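Local coordinates for protein farnesyltransferase, putative (PDB 3WCA) that probably catalyses the condensation of two farnesyl diphosphate molecules into squalene, the magnesium-dependent, NAD(P)H-consuming step that leads into sterol synthesis, at residues A155-Y160 with N204-F209; V259-V264 with R359-H364; P283-M288 with Q323-M328; T312-H317 with K330-R335. The protein carries 1 engineered substitution. All blocks are in the same frame, centred on the assembly; numbering follows the deposited sequence.

Contact 1. Residues A155-Y160 with N204-F209; sequences ADYDLY and NIIRDF
The phenol of Tyr157 and the branched side chain of Ile205 reach out from two facing helices and slide past each other in opposite directions. Ile205 CD1 sits at the rim of the ring, near its plane, and touches Tyr157 CE1 at 3.9 Å. Its other branch lies by the hydroxyl, with Ile205 CG2 4.0 Å from Tyr157 OH, and both arms of the isoleucine line the same edge of the phenol. With CG of Tyr157 anti to the backbone N (chi1 -179°), the ring is carried across a gap in which even the nearest CA atoms, those of Tyr157 and Ile205, are 10.4 Å apart. Ile206 adds a marginal touch through CG1, and Met253 of helix 243-258 packs against both Tyr157 and Ile206.

The contact joins helices 154-179 and 191-207 of the all-helical squalene synthase core, close to the catalytic cleft. Asn204 belongs to the pocket of the bound thiodiphosphate analogue, and Tyr160 hydrogen-bonds through its hydroxyl to the magnesium ligand Glu71. Past the interface, Arg207 grips Asp208 side-on, its NH2 meeting Asp208 OD2 at 2.9 Å in the guanidinium plane. No hydrogen bond crosses between the two segments, which implies that dispersion and the fit of buried shapes hold them together here, while Asp156, Asp158 and Tyr160 have polar partners beyond the two segments.

Contact 2. Residues V259-V264 with R359-H364; sequences VHVPHV and RAMESH
Ala360 presses its methyl group against the backbone side of Pro262, with Ala360 CB 3.9 Å from Pro262 CA and almost as near to the CB of the proline ring. The small residue lets the chains come very close: the CA atoms of Pro262 and Ala360 are 5.4 Å apart. Alongside, Met361 CE reaches Val261 CG1 at 3.8 Å, the two side chains crossing obliquely. Met361 starts beside its backbone N (chi1 -75°), and the bend at chi3 turns the terminal methyl toward the valine. All of this is apolar, and no hydrogen bond links the two segments directly.

In the all-helical fold, the contact lays the last helix of the chain, 347-362, against helix 261-269, away from the annotated sites. A second shell holds both partners. Val261 is backed by Phe199 of helix 191-207 and by Met288, while Met361 also rests on Val265 and on Lys330 and Thr333 of helix 322-338. Near the C terminus, His364 NE2 is hydrogen-bonded to Glu266 OE2, and the carbonyl of His364 accepts a bond from Gln323. On the far side, His260 is hydrogen-bonded to His195 through ND1 and to Lys202 through NE2, and His263 stacks on the His195 ring.

Contact 3. Residues P283-M288 with Q323-M328; sequences PQVMAM and QATLQM
Val285 points into helix 322-338 and meets Thr325 methyl to methyl, Val285 CG2 lying 3.6 Å from Thr325 CG2. This is helix-helix packing within the all-helical isoprenoid synthase fold, joining helix 274-294 to helix 322-338. The tight part is this single meeting of buried branches. Thr325 directs CG2 across the gap because that methyl stands anti to its backbone N while OG1 (chi1 -60°) lies beside the N; the hydroxyl is thereby turned back along its own helix, where it is hydrogen-bonded to the carbonyl of Glu321. The threonine thus offers the valine its apolar branch and keeps its polar one occupied.

Toward Met328 the packing is looser. Val285 CG1 approaches Met328 CB at 4.2 Å, and Met328, only partly buried, makes contact with its first side-chain carbon and not with its thioether. The CA atoms of Val285 and Met328 are nonetheless the nearest pair, at 7.2 Å. Around this seam Ser319 of the preceding loop touches Val285, Thr325 and Met328, and Leu329 and Ile315 also border the valine.

Helix 274-294 is kinked at Pro283, whose ring nitrogen makes no bond to the turn before. One turn of helix is regained at once, as the N of Ala287 donates to Pro283 O at 2.9 Å, and next to the kink Gln284 NE2 hydrogen-bonds to the carbonyl O of Met196.

Contact 4. Residues T312-H317 with K330-R335; sequences TARIFH and KTYTLR
The guanidinium of Arg314 and the ring of Tyr332 are turned only 26° apart, but they do not stack: the tyrosine hydroxyl stands at the edge of the guanidinium, near its plane, with Arg314 NH1 4.2 Å from Tyr332 OH. That is too long for a hydrogen bond and amounts to a loose polar approach. From the same segment as Arg314, Ile315 also meets the phenol, its CD1 coming obliquely at the outer end, 3.8 Å from Tyr332 OH and 4.1 Å from Tyr332 CE2.

Helices 309-318 and 322-338 follow each other in the chain and run in roughly opposite directions, forming a helical hairpin. Here its arms stand well apart, with 11.1 Å between the CA atoms of Ile315 and Tyr332, and the tyrosine ring spans the gap. With CG anti to the carbonyl carbon (chi1 -77°), the Tyr332 ring is aimed at the facing helix. Arg314 is extended at first and then bends at chi3 (-51°), which swings its end round to the hydroxyl on the exposed side.

Toward the protein interior, helix 274-294 fills in beneath the hairpin: Ala289 packs on Tyr332, and Ile282 on Phe316. The carbonyl of Ile315 accepts a hydrogen bond from the hydroxyl of Ser319, in the turn between the arms.

In the fold
From the N terminus, contact 1 is the first to close, bringing 204-209 back to 155-160 near the magnesium and substrate-analogue site; it is complete before any other opens. Contact 2 then opens at 259-264 and is closed only by 359-364 at the C-terminal end, so contacts 3 and 4 are nested in its loop. These two cross: 312-317 lies between the segments of contact 3, and both use helix 322-338. Together the last three bind helices 261-269, 274-294, 309-318, 322-338 and 347-362 into one helical bundle. Contacts 3 and 4 touch through Met288 and Tyr332, and contact 2 meets contact 3 through His364 and Leu326.

Contact 1. Residues A155-Y160 with N204-F209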
loop_
_atom_site.group_PDB
_atom_site.type_symbol
_atom_site.label_atom_id
_atom_site.label_comp_id
_atom_site.label_asym_id
_atom_site.label_seq_id
_atom_site.Cartn_x
_atom_site.Cartn_y
_atom_site.Cartn_z
ATOM N N ALA A 155 -10.001 8.359 11.823
ATOM C CA ALA A 155 -8.960 7.863 12.716
ATOM C C ALA A 155 -8.848 6.362 12.486
ATOM O O ALA A 155 -7.746 5.820 12.413
ATOM C CB ALA A 155 -9.337 8.146 14.175
ATOM N N ASP A 156 -9.998 5.696 12.389
ATOM C CA ASP A 156 -10.037 4.260 12.132
ATOM C C ASP A 156 -9.366 3.995 10.775
ATOM O O ASP A 156 -8.521 3.114 10.657
ATOM C CB ASP A 156 -11.487 3.747 12.051
ATOM C CG ASP A 156 -12.188 3.677 13.408
ATOM O OD1 ASP A 156 -13.433 3.567 13.397
ATOM O OD2 ASP A 156 -11.523 3.714 14.469
ATOM N N TYR A 157 -9.769 4.759 9.761
ATOM C CA TYR A 157 -9.237 4.632 8.400
ATOM C C TYR A 157 -7.707 4.712 8.445
ATOM O O TYR A 157 -7.020 3.804 7.990
ATOM C CB TYR A 157 -9.829 5.750 7.529
ATOM C CG TYR A 157 -9.426 5.784 6.057
ATOM C CD1 TYR A 157 -9.376 4.618 5.279
ATOM C CD2 TYR A 157 -9.206 7.004 5.418
ATOM C CE1 TYR A 157 -9.126 4.679 3.895
ATOM C CE2 TYR A 157 -8.954 7.076 4.044
ATOM C CZ TYR A 157 -8.920 5.914 3.287
ATOM O OH TYR A 157 -8.708 6.011 1.922
ATOM N N ASP A 158 -7.190 5.796 9.018
ATOM C CA ASP A 158 -5.752 5.999 9.159
ATOM C C ASP A 158 -5.044 4.894 9.932
ATOM O O ASP A 158 -3.973 4.438 9.528
ATOM C CB ASP A 158 -5.478 7.334 9.844
ATOM C CG ASP A 158 -5.561 8.496 8.886
ATOM O OD1 ASP A 158 -6.272 8.378 7.874
ATOM O OD2 ASP A 158 -4.923 9.528 9.146
ATOM N N LEU A 159 -5.627 4.458 11.045
ATOM C CA LEU A 159 -4.987 3.419 11.840
ATOM C C LEU A 159 -4.953 2.090 11.098
ATOM O O LEU A 159 -3.945 1.382 11.137
ATOM C CB LEU A 159 -5.683 3.261 13.202
ATOM C CG LEU A 159 -5.063 2.249 14.182
ATOM C CD1 LEU A 159 -3.631 2.674 14.542
ATOM C CD2 LEU A 159 -5.948 2.141 15.452
ATOM N N TYR A 160 -6.043 1.747 10.420
ATOM C CA TYR A 160 -6.074 0.494 9.672
ATOM C C TYR A 160 -5.026 0.527 8.545
ATOM O O TYR A 160 -4.377 -0.484 8.268
ATOM C CB TYR A 160 -7.465 0.229 9.076
ATOM C CG TYR A 160 -7.523 -1.044 8.257
ATOM C CD1 TYR A 160 -7.597 -2.293 8.875
ATOM C CD2 TYR A 160 -7.440 -1.004 6.860
ATOM C CE1 TYR A 160 -7.580 -3.474 8.122
ATOM C CE2 TYR A 160 -7.421 -2.173 6.098
ATOM C CZ TYR A 160 -7.489 -3.405 6.734
ATOM O OH TYR A 160 -7.453 -4.563 5.989
ATOM N N ASN A 204 -5.097 2.905 -3.501
ATOM C CA ASN A 204 -5.666 1.645 -3.943
ATOM C C ASN A 204 -7.084 1.485 -3.412
ATOM O O ASN A 204 -7.961 1.046 -4.135
ATOM C CB ASN A 204 -4.802 0.459 -3.508
ATOM C CG ASN A 204 -3.461 0.408 -4.242
ATOM O OD1 ASN A 204 -3.276 1.051 -5.278
ATOM N ND2 ASN A 204 -2.530 -0.366 -3.709
ATOM N N ILE A 205 -7.311 1.839 -2.150
ATOM C CA ILE A 205 -8.649 1.720 -1.568
ATOM C C ILE A 205 -9.650 2.566 -2.367
ATOM O O ILE A 205 -10.799 2.153 -2.599
ATOM C CB ILE A 205 -8.641 2.145 -0.067
ATOM C CG1 ILE A 205 -8.139 0.974 0.786
ATOM C CG2 ILE A 205 -10.049 2.562 0.390
ATOM C CD1 ILE A 205 -7.913 1.317 2.263
ATOM N N ILE A 206 -9.203 3.743 -2.802
ATOM C CA ILE A 206 -10.041 4.627 -3.590
ATOM C C ILE A 206 -10.322 4.016 -4.965
ATOM O O ILE A 206 -11.479 3.961 -5.400
ATOM C CB ILE A 206 -9.374 6.001 -3.792
ATOM C CG1 ILE A 206 -9.309 6.748 -2.462
ATOM C CG2 ILE A 206 -10.139 6.808 -4.831
ATOM C CD1 ILE A 206 -8.567 8.075 -2.532
ATOM N N ARG A 207 -9.267 3.560 -5.638
ATOM C CA ARG A 207 -9.391 2.967 -6.972
ATOM C C ARG A 207 -10.226 1.694 -6.995
ATOM O O ARG A 207 -10.977 1.467 -7.946
ATOM C CB ARG A 207 -8.004 2.633 -7.567
ATOM C CG ARG A 207 -8.063 1.948 -8.965
ATOM C CD ARG A 207 -6.821 1.071 -9.265
ATOM N NE ARG A 207 -6.620 0.047 -8.236
ATOM C CZ ARG A 207 -5.457 -0.561 -7.994
ATOM N NH1 ARG A 207 -4.384 -0.251 -8.720
ATOM N NH2 ARG A 207 -5.352 -1.453 -7.003
ATOM N N ASP A 208 -10.090 0.867 -5.961
ATOM C CA ASP A 208 -10.799 -0.411 -5.909
ATOM C C ASP A 208 -12.179 -0.415 -5.255
ATOM O O ASP A 208 -12.712 -1.478 -4.952
ATOM C CB ASP A 208 -9.924 -1.471 -5.216
ATOM C CG ASP A 208 -8.597 -1.698 -5.932
ATOM O OD1 ASP A 208 -8.529 -1.456 -7.153
ATOM O OD2 ASP A 208 -7.622 -2.132 -5.270
ATOM N N PHE A 209 -12.763 0.762 -5.044
ATOM C CA PHE A 209 -14.084 0.836 -4.423
ATOM C C PHE A 209 -15.125 -0.123 -5.000
ATOM O O PHE A 209 -15.697 -0.930 -4.271
ATOM C CB PHE A 209 -14.647 2.255 -4.512
ATOM C CG PHE A 209 -16.061 2.376 -3.992
ATOM C CD1 PHE A 209 -16.311 2.513 -2.634
ATOM C CD2 PHE A 209 -17.144 2.314 -4.866
ATOM C CE1 PHE A 209 -17.611 2.586 -2.154
ATOM C CE2 PHE A 209 -18.455 2.386 -4.385
ATOM C CZ PHE A 209 -18.682 2.522 -3.032
#

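Contact 2. Residues V259-V264 with R359-H364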
loop_
_atom_site.group_PDB
_atom_site.type_symbol
_atom_site.label_atom_id
_atom_site.label_comp_id
_atom_site.label_asym_id
_atom_site.label_seq_id
_atom_site.Cartn_x
_atom_site.Cartn_y
_atom_site.Cartn_z
ATOM N N VAL A 259 -3.173 14.588 1.525
ATOM C CA VAL A 259 -2.536 15.042 2.764
ATOM C C VAL A 259 -1.134 14.441 2.895
ATOM O O VAL A 259 -0.218 15.076 3.410
ATOM C CB VAL A 259 -3.365 14.604 4.027
ATOM C CG1 VAL A 259 -2.596 14.912 5.297
ATOM C CG2 VAL A 259 -4.710 15.330 4.067
ATOM N N HIS A 260 -0.971 13.219 2.402
ATOM C CA HIS A 260 0.296 12.511 2.516
ATOM C C HIS A 260 1.415 12.857 1.551
ATOM O O HIS A 260 2.570 12.551 1.826
ATOM C CB HIS A 260 0.024 11.021 2.417
ATOM C CG HIS A 260 -1.026 10.550 3.368
ATOM N ND1 HIS A 260 -0.829 10.515 4.731
ATOM C CD2 HIS A 260 -2.297 10.135 3.156
ATOM C CE1 HIS A 260 -1.937 10.098 5.318
ATOM N NE2 HIS A 260 -2.841 9.862 4.385
ATOM N N VAL A 261 1.081 13.511 0.445
ATOM C CA VAL A 261 2.062 13.821 -0.589
ATOM C C VAL A 261 3.264 14.662 -0.177
ATOM O O VAL A 261 4.396 14.340 -0.541
ATOM C CB VAL A 261 1.351 14.423 -1.826
ATOM C CG1 VAL A 261 2.357 14.795 -2.920
ATOM C CG2 VAL A 261 0.365 13.398 -2.368
ATOM N N PRO A 262 3.053 15.737 0.594
ATOM C CA PRO A 262 4.229 16.524 0.976
ATOM C C PRO A 262 5.251 15.677 1.732
ATOM O O PRO A 262 6.455 15.887 1.604
ATOM C CB PRO A 262 3.638 17.621 1.855
ATOM C CG PRO A 262 2.253 17.807 1.266
ATOM C CD PRO A 262 1.813 16.380 1.064
ATOM N N HIS A 263 4.747 14.714 2.505
ATOM C CA HIS A 263 5.562 13.817 3.326
ATOM C C HIS A 263 6.238 12.739 2.491
ATOM O O HIS A 263 7.311 12.250 2.832
ATOM C CB HIS A 263 4.679 13.188 4.403
ATOM C CG HIS A 263 3.959 14.197 5.243
ATOM N ND1 HIS A 263 4.578 14.909 6.249
ATOM C CD2 HIS A 263 2.689 14.664 5.181
ATOM C CE1 HIS A 263 3.723 15.770 6.768
ATOM N NE2 HIS A 263 2.568 15.642 6.139
ATOM N N VAL A 264 5.587 12.350 1.404
ATOM C CA VAL A 264 6.156 11.374 0.499
ATOM C C VAL A 264 7.347 12.068 -0.176
ATOM O O VAL A 264 8.396 11.463 -0.379
ATOM C CB VAL A 264 5.126 10.936 -0.561
ATOM C CG1 VAL A 264 5.820 10.219 -1.701
ATOM C CG2 VAL A 264 4.073 10.030 0.082
ATOM N N ARG A 359 4.267 22.760 -3.756
ATOM C CA ARG A 359 5.187 23.591 -3.008
ATOM C C ARG A 359 6.290 22.714 -2.441
ATOM O O ARG A 359 7.470 23.051 -2.522
ATOM C CB ARG A 359 4.433 24.309 -1.888
ATOM C CG ARG A 359 5.259 25.295 -1.104
ATOM C CD ARG A 359 4.364 26.191 -0.260
ATOM N NE ARG A 359 3.556 27.094 -1.079
ATOM C CZ ARG A 359 2.247 26.961 -1.282
ATOM N NH1 ARG A 359 1.585 25.955 -0.724
ATOM N NH2 ARG A 359 1.602 27.837 -2.044
ATOM N N ALA A 360 5.897 21.575 -1.884
ATOM C CA ALA A 360 6.840 20.637 -1.298
ATOM C C ALA A 360 7.807 20.119 -2.357
ATOM O O ALA A 360 8.965 19.841 -2.069
ATOM C CB ALA A 360 6.083 19.481 -0.664
ATOM N N MET A 361 7.317 19.988 -3.584
ATOM C CA MET A 361 8.134 19.515 -4.697
ATOM C C MET A 361 9.149 20.580 -5.112
ATOM O O MET A 361 10.352 20.308 -5.175
ATOM C CB MET A 361 7.238 19.160 -5.886
ATOM C CG MET A 361 6.481 17.847 -5.730
ATOM S SD MET A 361 5.008 17.741 -6.764
ATOM C CE MET A 361 3.894 16.866 -5.670
ATOM N N GLU A 362 8.662 21.787 -5.398
ATOM C CA GLU A 362 9.533 22.885 -5.806
ATOM C C GLU A 362 10.536 23.152 -4.690
ATOM O O GLU A 362 11.617 23.687 -4.919
ATOM C CB GLU A 362 8.703 24.143 -6.107
ATOM C CG GLU A 362 7.646 23.923 -7.189
ATOM C CD GLU A 362 6.859 25.181 -7.551
ATOM O OE1 GLU A 362 6.408 25.903 -6.633
ATOM O OE2 GLU A 362 6.674 25.435 -8.763
ATOM N N SER A 363 10.170 22.749 -3.478
ATOM C CA SER A 363 11.024 22.925 -2.311
ATOM C C SER A 363 12.317 22.118 -2.438
ATOM O O SER A 363 13.247 22.297 -1.653
ATOM C CB SER A 363 10.258 22.503 -1.051
ATOM O OG SER A 363 11.080 22.541 0.102
ATOM N N HIS A 364 12.380 21.228 -3.424
ATOM C CA HIS A 364 13.569 20.401 -3.632
ATOM C C HIS A 364 14.113 20.518 -5.056
ATOM O O HIS A 364 15.009 19.766 -5.441
ATOM C CB HIS A 364 13.259 18.929 -3.329
ATOM C CG HIS A 364 12.997 18.646 -1.881
ATOM N ND1 HIS A 364 14.004 18.540 -0.946
ATOM C CD2 HIS A 364 11.838 18.443 -1.207
ATOM C CE1 HIS A 364 13.480 18.284 0.240
ATOM N NE2 HIS A 364 12.167 18.221 0.110
#

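Contact 3. Residues P283-M288 with Q323-M328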
loop_
_atom_site.group_PDB
_atom_site.type_symbol
_atom_site.label_atom_id
_atom_site.label_comp_id
_atom_site.label_asym_id
_atom_site.label_seq_id
_atom_site.Cartn_x
_atom_site.Cartn_y
_atom_site.Cartn_z
ATOM N N PRO A 283 6.514 3.135 -6.904
ATOM C CA PRO A 283 5.134 2.926 -6.467
ATOM C C PRO A 283 4.451 4.254 -6.113
ATOM O O PRO A 283 3.255 4.427 -6.358
ATOM C CB PRO A 283 5.298 2.007 -5.255
ATOM C CG PRO A 283 6.581 1.228 -5.598
ATOM C CD PRO A 283 7.450 2.369 -6.063
ATOM N N GLN A 284 5.205 5.191 -5.546
ATOM C CA GLN A 284 4.634 6.480 -5.192
ATOM C C GLN A 284 4.223 7.244 -6.452
ATOM O O GLN A 284 3.130 7.801 -6.513
ATOM C CB GLN A 284 5.628 7.325 -4.380
ATOM C CG GLN A 284 6.048 6.730 -3.024
ATOM C CD GLN A 284 4.880 6.504 -2.087
ATOM O OE1 GLN A 284 3.927 7.287 -2.065
ATOM N NE2 GLN A 284 4.947 5.438 -1.300
ATOM N N VAL A 285 5.089 7.279 -7.458
ATOM C CA VAL A 285 4.742 7.989 -8.686
ATOM C C VAL A 285 3.521 7.330 -9.357
ATOM O O VAL A 285 2.656 8.015 -9.900
ATOM C CB VAL A 285 5.931 8.024 -9.659
ATOM C CG1 VAL A 285 5.511 8.664 -10.974
ATOM C CG2 VAL A 285 7.080 8.805 -9.033
ATOM N N MET A 286 3.447 6.004 -9.306
ATOM C CA MET A 286 2.320 5.268 -9.879
ATOM C C MET A 286 1.018 5.600 -9.138
ATOM O O MET A 286 -0.046 5.694 -9.741
ATOM C CB MET A 286 2.565 3.773 -9.758
ATOM C CG MET A 286 3.831 3.333 -10.404
ATOM S SD MET A 286 3.435 2.555 -11.927
ATOM C CE MET A 286 3.790 0.869 -11.412
ATOM N N ALA A 287 1.117 5.744 -7.823
ATOM C CA ALA A 287 -0.040 6.061 -7.002
ATOM C C ALA A 287 -0.567 7.444 -7.358
ATOM O O ALA A 287 -1.777 7.639 -7.478
ATOM C CB ALA A 287 0.330 5.999 -5.517
ATOM N N MET A 288 0.337 8.403 -7.538
ATOM C CA MET A 288 -0.085 9.750 -7.889
ATOM C C MET A 288 -0.714 9.777 -9.283
ATOM O O MET A 288 -1.641 10.553 -9.525
ATOM C CB MET A 288 1.083 10.733 -7.809
ATOM C CG MET A 288 0.676 12.192 -8.048
ATOM S SD MET A 288 -0.384 12.931 -6.752
ATOM C CE MET A 288 0.832 13.267 -5.582
ATOM N N GLN A 323 15.213 14.492 -9.007
ATOM C CA GLN A 323 14.715 15.515 -9.919
ATOM C C GLN A 323 13.651 15.050 -10.898
ATOM O O GLN A 323 12.585 15.652 -10.980
ATOM C CB GLN A 323 15.876 16.163 -10.681
ATOM C CG GLN A 323 16.801 16.970 -9.779
ATOM C CD GLN A 323 16.030 17.779 -8.751
ATOM O OE1 GLN A 323 15.091 18.504 -9.089
ATOM N NE2 GLN A 323 16.426 17.658 -7.485
ATOM N N ALA A 324 13.929 13.987 -11.638
ATOM C CA ALA A 324 12.963 13.477 -12.602
ATOM C C ALA A 324 11.674 13.011 -11.903
ATOM O O ALA A 324 10.567 13.202 -12.409
ATOM C CB ALA A 324 13.578 12.330 -13.397
ATOM N N THR A 325 11.832 12.406 -10.735
ATOM C CA THR A 325 10.705 11.913 -9.963
ATOM C C THR A 325 9.831 13.058 -9.501
ATOM O O THR A 325 8.608 12.967 -9.543
ATOM C CB THR A 325 11.202 11.130 -8.752
ATOM O OG1 THR A 325 11.988 10.030 -9.216
ATOM C CG2 THR A 325 10.035 10.612 -7.920
ATOM N N LEU A 326 10.465 14.135 -9.055
ATOM C CA LEU A 326 9.736 15.308 -8.605
ATOM C C LEU A 326 8.955 15.904 -9.759
ATOM O O LEU A 326 7.793 16.289 -9.589
ATOM C CB LEU A 326 10.682 16.372 -8.054
ATOM C CG LEU A 326 11.329 16.108 -6.700
ATOM C CD1 LEU A 326 12.258 17.267 -6.357
ATOM C CD2 LEU A 326 10.246 15.943 -5.638
ATOM N N GLN A 327 9.578 15.991 -10.933
ATOM C CA GLN A 327 8.851 16.555 -12.052
ATOM C C GLN A 327 7.680 15.676 -12.500
ATOM O O GLN A 327 6.622 16.202 -12.856
ATOM C CB GLN A 327 9.797 16.908 -13.213
ATOM C CG GLN A 327 10.792 15.856 -13.639
ATOM C CD GLN A 327 11.958 16.462 -14.423
ATOM O OE1 GLN A 327 12.832 17.131 -13.851
ATOM N NE2 GLN A 327 11.965 16.243 -15.737
ATOM N N MET A 328 7.829 14.352 -12.470
ATOM C CA MET A 328 6.701 13.503 -12.853
ATOM C C MET A 328 5.561 13.635 -11.834
ATOM O O MET A 328 4.393 13.609 -12.205
ATOM C CB MET A 328 7.120 12.039 -12.978
ATOM C CG MET A 328 7.889 11.739 -14.257
ATOM S SD MET A 328 8.120 9.971 -14.515
ATOM C CE MET A 328 9.477 9.683 -13.402
#

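Contact 4. Residues T312-H317 with K330-R335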
loop_
_atom_site.group_PDB
_atom_site.type_symbol
_atom_site.label_atom_id
_atom_site.label_comp_id
_atom_site.label_asym_id
_atom_site.label_seq_id
_atom_site.Cartn_x
_atom_site.Cartn_y
_atom_site.Cartn_z
ATOM N N THR A 312 3.181 3.605 -17.551
ATOM C CA THR A 312 3.849 2.793 -16.538
ATOM C C THR A 312 5.321 2.610 -16.893
ATOM O O THR A 312 6.215 2.827 -16.052
ATOM C CB THR A 312 3.170 1.422 -16.407
ATOM O OG1 THR A 312 1.804 1.619 -16.021
ATOM C CG2 THR A 312 3.862 0.577 -15.342
ATOM N N ALA A 313 5.582 2.229 -18.143
ATOM C CA ALA A 313 6.957 2.030 -18.596
ATOM C C ALA A 313 7.745 3.315 -18.413
ATOM O O ALA A 313 8.888 3.290 -17.956
ATOM C CB ALA A 313 6.980 1.595 -20.073
ATOM N N ARG A 314 7.127 4.446 -18.737
ATOM C CA ARG A 314 7.800 5.729 -18.612
ATOM C C ARG A 314 8.137 6.016 -17.158
ATOM O O ARG A 314 9.227 6.507 -16.851
ATOM C CB ARG A 314 6.925 6.848 -19.168
ATOM C CG ARG A 314 7.614 8.209 -19.271
ATOM C CD ARG A 314 6.616 9.307 -19.662
ATOM N NE ARG A 314 5.852 8.931 -20.846
ATOM C CZ ARG A 314 4.520 8.886 -20.909
ATOM N NH1 ARG A 314 3.772 9.196 -19.850
ATOM N NH2 ARG A 314 3.931 8.523 -22.040
ATOM N N ILE A 315 7.196 5.727 -16.264
ATOM C CA ILE A 315 7.420 5.963 -14.839
ATOM C C ILE A 315 8.579 5.082 -14.344
ATOM O O ILE A 315 9.465 5.545 -13.632
ATOM C CB ILE A 315 6.139 5.670 -14.022
ATOM C CG1 ILE A 315 5.110 6.779 -14.286
ATOM C CG2 ILE A 315 6.488 5.519 -12.520
ATOM C CD1 ILE A 315 3.719 6.521 -13.716
ATOM N N PHE A 316 8.572 3.816 -14.731
ATOM C CA PHE A 316 9.645 2.927 -14.337
ATOM C C PHE A 316 10.994 3.409 -14.869
ATOM O O PHE A 316 12.027 3.286 -14.196
ATOM C CB PHE A 316 9.385 1.513 -14.846
ATOM C CG PHE A 316 8.690 0.633 -13.855
ATOM C CD1 PHE A 316 7.313 0.724 -13.663
ATOM C CD2 PHE A 316 9.413 -0.288 -13.103
ATOM C CE1 PHE A 316 6.660 -0.097 -12.735
ATOM C CE2 PHE A 316 8.777 -1.108 -12.178
ATOM C CZ PHE A 316 7.395 -1.012 -11.995
ATOM N N HIS A 317 10.978 3.985 -16.062
ATOM C CA HIS A 317 12.205 4.446 -16.676
ATOM C C HIS A 317 12.877 5.646 -16.041
ATOM O O HIS A 317 14.093 5.638 -15.847
ATOM C CB HIS A 317 11.993 4.760 -18.156
ATOM C CG HIS A 317 13.236 5.251 -18.828
ATOM N ND1 HIS A 317 14.257 4.404 -19.208
ATOM C CD2 HIS A 317 13.678 6.507 -19.073
ATOM C CE1 HIS A 317 15.275 5.119 -19.653
ATOM N NE2 HIS A 317 14.951 6.398 -19.580
ATOM N N LYS A 330 4.993 16.307 -10.047
ATOM C CA LYS A 330 4.442 17.636 -10.260
ATOM C C LYS A 330 3.477 17.554 -11.442
ATOM O O LYS A 330 2.344 18.044 -11.380
ATOM C CB LYS A 330 5.555 18.637 -10.567
ATOM C CG LYS A 330 5.067 20.079 -10.612
ATOM C CD LYS A 330 6.079 21.000 -11.259
ATOM C CE LYS A 330 6.672 21.939 -10.240
ATOM N NZ LYS A 330 7.204 21.167 -9.086
ATOM N N THR A 331 3.933 16.917 -12.516
ATOM C CA THR A 331 3.113 16.751 -13.711
ATOM C C THR A 331 1.766 16.098 -13.410
ATOM O O THR A 331 0.726 16.582 -13.855
ATOM C CB THR A 331 3.819 15.886 -14.774
ATOM O OG1 THR A 331 4.956 16.590 -15.291
ATOM C CG2 THR A 331 2.868 15.573 -15.913
ATOM N N TYR A 332 1.787 14.988 -12.680
ATOM C CA TYR A 332 0.551 14.303 -12.342
ATOM C C TYR A 332 -0.283 15.115 -11.361
ATOM O O TYR A 332 -1.503 15.153 -11.460
ATOM C CB TYR A 332 0.852 12.919 -11.776
ATOM C CG TYR A 332 1.221 11.931 -12.857
ATOM C CD1 TYR A 332 0.306 11.585 -13.848
ATOM C CD2 TYR A 332 2.501 11.377 -12.917
ATOM C CE1 TYR A 332 0.651 10.712 -14.877
ATOM C CE2 TYR A 332 2.863 10.506 -13.942
ATOM C CZ TYR A 332 1.939 10.177 -14.915
ATOM O OH TYR A 332 2.293 9.303 -15.921
ATOM N N THR A 333 0.375 15.771 -10.416
ATOM C CA THR A 333 -0.337 16.591 -9.452
ATOM C C THR A 333 -1.068 17.696 -10.204
ATOM O O THR A 333 -2.206 18.033 -9.875
ATOM C CB THR A 333 0.620 17.249 -8.446
ATOM O OG1 THR A 333 1.328 16.236 -7.719
ATOM C CG2 THR A 333 -0.165 18.136 -7.475
ATOM N N LEU A 334 -0.408 18.266 -11.208
ATOM C CA LEU A 334 -1.017 19.334 -11.996
ATOM C C LEU A 334 -2.162 18.812 -12.863
ATOM O O LEU A 334 -3.084 19.560 -13.189
ATOM C CB LEU A 334 0.032 20.028 -12.880
ATOM C CG LEU A 334 1.113 20.882 -12.202
ATOM C CD1 LEU A 334 2.109 21.397 -13.236
ATOM C CD2 LEU A 334 0.459 22.046 -11.487
ATOM N N ARG A 335 -2.102 17.537 -13.247
ATOM C CA ARG A 335 -3.165 16.947 -14.058
ATOM C C ARG A 335 -4.404 16.738 -13.195
ATOM O O ARG A 335 -5.535 16.861 -13.674
ATOM C CB ARG A 335 -2.748 15.592 -14.650
ATOM C CG ARG A 335 -2.025 15.670 -15.985
ATOM C CD ARG A 335 -2.873 16.354 -17.061
ATOM N NE ARG A 335 -4.008 15.546 -17.507
ATOM C CZ ARG A 335 -4.856 15.911 -18.464
ATOM N NH1 ARG A 335 -4.706 17.077 -19.078
ATOM N NH2 ARG A 335 -5.845 15.103 -18.825
#